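Local coordinates for uncharacterized protein TP-0789 domain-containing protein (Desulfovibrio piger ATCC 29098, PDB 4Z48), which is of unknown function but belongs to the LolA-like family, and so may bind lipid or lipoprotein acyl chains as its relatives do, at residues K48-H53 / L64-R69. Residues are numbered along the deposited sequence; the frame is centred on the assembly and turned at random.
Sequences KTYSKH and LIVFDR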
loop_
_atom_site.group_PDB
_atom_site.type_symbol
_atom_site.label_atom_id
_atom_site.label_comp_id
_atom_site.label_asym_id
_atom_site.label_seq_id
_atom_site.Cartn_x
_atom_site.Cartn_y
_atom_site.Cartn_z
ATOM N N LYS A 48 -2.631 2.552 -14.181
ATOM C CA LYS A 48 -3.991 2.163 -13.816
ATOM C C LYS A 48 -3.877 0.963 -12.882
ATOM O O LYS A 48 -2.994 0.115 -13.067
ATOM C CB LYS A 48 -4.866 1.835 -15.041
ATOM C CG LYS A 48 -5.223 3.036 -15.917
ATOM C CD LYS A 48 -5.809 2.592 -17.247
ATOM C CE LYS A 48 -6.294 3.784 -18.044
ATOM N NZ LYS A 48 -5.179 4.553 -18.656
ATOM N N THR A 49 -4.724 0.912 -11.845
ATOM C CA THR A 49 -4.754 -0.191 -10.901
ATOM C C THR A 49 -6.116 -0.876 -10.958
ATOM O O THR A 49 -7.135 -0.225 -10.795
ATOM C CB THR A 49 -4.394 0.263 -9.442
ATOM O OG1 THR A 49 -3.107 0.895 -9.432
ATOM C CG2 THR A 49 -4.343 -0.912 -8.463
ATOM N N TYR A 50 -6.116 -2.197 -11.094
ATOM C CA TYR A 50 -7.337 -3.027 -11.042
ATOM C C TYR A 50 -7.241 -3.909 -9.799
ATOM O O TYR A 50 -6.173 -4.451 -9.548
ATOM C CB TYR A 50 -7.453 -3.900 -12.312
ATOM C CG TYR A 50 -7.421 -3.124 -13.605
ATOM C CD1 TYR A 50 -6.209 -2.783 -14.210
ATOM C CD2 TYR A 50 -8.598 -2.751 -14.246
ATOM C CE1 TYR A 50 -6.175 -2.045 -15.389
ATOM C CE2 TYR A 50 -8.575 -2.066 -15.461
ATOM C CZ TYR A 50 -7.360 -1.716 -16.030
ATOM O OH TYR A 50 -7.332 -1.022 -17.221
ATOM N N SER A 51 -8.310 -4.013 -8.984
ATOM C CA SER A 51 -8.249 -4.873 -7.793
ATOM C C SER A 51 -9.541 -5.607 -7.635
ATOM O O SER A 51 -10.574 -5.082 -8.041
ATOM C CB SER A 51 -7.950 -4.074 -6.522
ATOM O OG SER A 51 -6.957 -3.088 -6.742
ATOM N N LYS A 52 -9.497 -6.816 -7.072
ATOM C CA LYS A 52 -10.678 -7.615 -6.848
ATOM C C LYS A 52 -10.421 -8.590 -5.712
ATOM O O LYS A 52 -9.330 -9.159 -5.628
ATOM C CB LYS A 52 -11.094 -8.347 -8.141
ATOM C CG LYS A 52 -12.446 -9.051 -8.052
ATOM C CD LYS A 52 -12.790 -9.756 -9.346
ATOM C CE LYS A 52 -14.099 -10.474 -9.202
ATOM N NZ LYS A 52 -14.544 -11.051 -10.495
ATOM N N HIS A 53 -11.421 -8.750 -4.819
ATOM C CA HIS A 53 -11.360 -9.674 -3.692
ATOM C C HIS A 53 -11.558 -11.088 -4.177
ATOM O O HIS A 53 -12.234 -11.320 -5.193
ATOM C CB HIS A 53 -12.381 -9.291 -2.600
ATOM C CG HIS A 53 -11.905 -8.131 -1.790
ATOM N ND1 HIS A 53 -12.000 -6.839 -2.260
ATOM C CD2 HIS A 53 -11.192 -8.118 -0.640
ATOM C CE1 HIS A 53 -11.429 -6.073 -1.342
ATOM N NE2 HIS A 53 -10.900 -6.799 -0.367
ATOM N N LEU A 64 -3.761 -5.768 -10.263
ATOM C CA LEU A 64 -3.029 -5.629 -11.524
ATOM C C LEU A 64 -2.715 -4.143 -11.698
ATOM O O LEU A 64 -3.639 -3.311 -11.745
ATOM C CB LEU A 64 -3.779 -6.220 -12.762
ATOM C CG LEU A 64 -3.023 -6.162 -14.101
ATOM C CD1 LEU A 64 -1.945 -7.276 -14.192
ATOM C CD2 LEU A 64 -3.994 -6.236 -15.291
ATOM N N ILE A 65 -1.412 -3.812 -11.784
ATOM C CA ILE A 65 -0.940 -2.438 -11.981
ATOM C C ILE A 65 -0.375 -2.361 -13.385
ATOM O O ILE A 65 0.546 -3.105 -13.692
ATOM C CB ILE A 65 0.069 -1.979 -10.892
ATOM C CG1 ILE A 65 -0.568 -2.085 -9.476
ATOM C CG2 ILE A 65 0.557 -0.539 -11.185
ATOM C CD1 ILE A 65 0.419 -1.971 -8.395
ATOM N N VAL A 66 -0.957 -1.501 -14.246
ATOM C CA VAL A 66 -0.527 -1.364 -15.640
ATOM C C VAL A 66 0.005 0.056 -15.883
ATOM O O VAL A 66 -0.768 1.017 -15.783
ATOM C CB VAL A 66 -1.664 -1.691 -16.645
ATOM C CG1 VAL A 66 -1.126 -1.664 -18.077
ATOM C CG2 VAL A 66 -2.308 -3.043 -16.359
ATOM N N PHE A 67 1.306 0.186 -16.207
ATOM C CA PHE A 67 1.928 1.490 -16.520
ATOM C C PHE A 67 1.693 1.852 -17.982
ATOM O O PHE A 67 1.869 1.013 -18.890
ATOM C CB PHE A 67 3.456 1.462 -16.219
ATOM C CG PHE A 67 3.698 1.455 -14.732
ATOM C CD1 PHE A 67 3.689 0.258 -14.014
ATOM C CD2 PHE A 67 3.859 2.639 -14.035
ATOM C CE1 PHE A 67 3.820 0.254 -12.622
ATOM C CE2 PHE A 67 4.037 2.632 -12.645
ATOM C CZ PHE A 67 3.985 1.440 -11.947
ATOM N N ASP A 68 1.411 3.114 -18.236
ATOM C CA ASP A 68 1.197 3.483 -19.637
ATOM C C ASP A 68 2.172 4.556 -20.110
ATOM O O ASP A 68 2.378 4.666 -21.306
ATOM C CB ASP A 68 -0.254 3.950 -19.851
ATOM C CG ASP A 68 -0.722 4.953 -18.810
ATOM O OD1 ASP A 68 -0.050 5.980 -18.643
ATOM O OD2 ASP A 68 -1.795 4.733 -18.208
ATOM N N ARG A 69 2.688 5.404 -19.186
ATOM C CA ARG A 69 3.575 6.526 -19.517
ATOM C C ARG A 69 4.633 6.733 -18.427
ATOM O O ARG A 69 4.365 6.411 -17.264
ATOM C CB ARG A 69 2.765 7.850 -19.711
ATOM C CG ARG A 69 1.675 7.861 -20.794
ATOM C CD ARG A 69 2.199 8.025 -22.212
ATOM N NE ARG A 69 2.796 9.343 -22.402
ATOM C CZ ARG A 69 3.786 9.612 -23.244
ATOM N NH1 ARG A 69 4.289 8.655 -24.020
ATOM N NH2 ARG A 69 4.271 10.839 -23.329
#
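Strands 41-54 and 60-69 form an antiparallel beta hairpin in this LolA-like fold, and the contact lies where its arms pair away from the turn. Two hydrogen-bonded pairs flank the non-hydrogen-bonded pair Thr49-Ile65. In the first, Lys48 N reaches Val66 O at 2.9 Å from above the carbonyl plane, while Val66 N meets Lys48 O almost along the C=O axis. In the second, Tyr50 N gives a nearly straight bond to Leu64 O (2.8 Å, 170° at the hydrogen), and Leu64 N returns one to Tyr50 O. Leu64 O also takes a CA-H...O contact from Thr49 CA. The Tyr50 ring, its CG anti to the carbonyl carbon (chi1 -56°), turns its edge to Leu64 O and to Val66 CG2, which is 4.1 Å from CE1, while Leu64 CD2 lies 4.2 Å from CD1, well off the ring plane. Tyr238 stacks on this ring. On the opposite face of the sheet from Tyr50, Thr49 and Ile65 lie side by side, Thr49 OG1 3.9 Å from Ile65 CG1. Lys48 stays extended until chi4 (76°), where the bend brings NZ within 3.4 Å of Asp68 OD2, a long salt bridge with a weak hydrogen bond. Four short backbone bonds thus fix the register, with Leu64 and Val66 packed against the tyrosine ring; the ion pair, between partly exposed residues, probably adds a looser electrostatic tie.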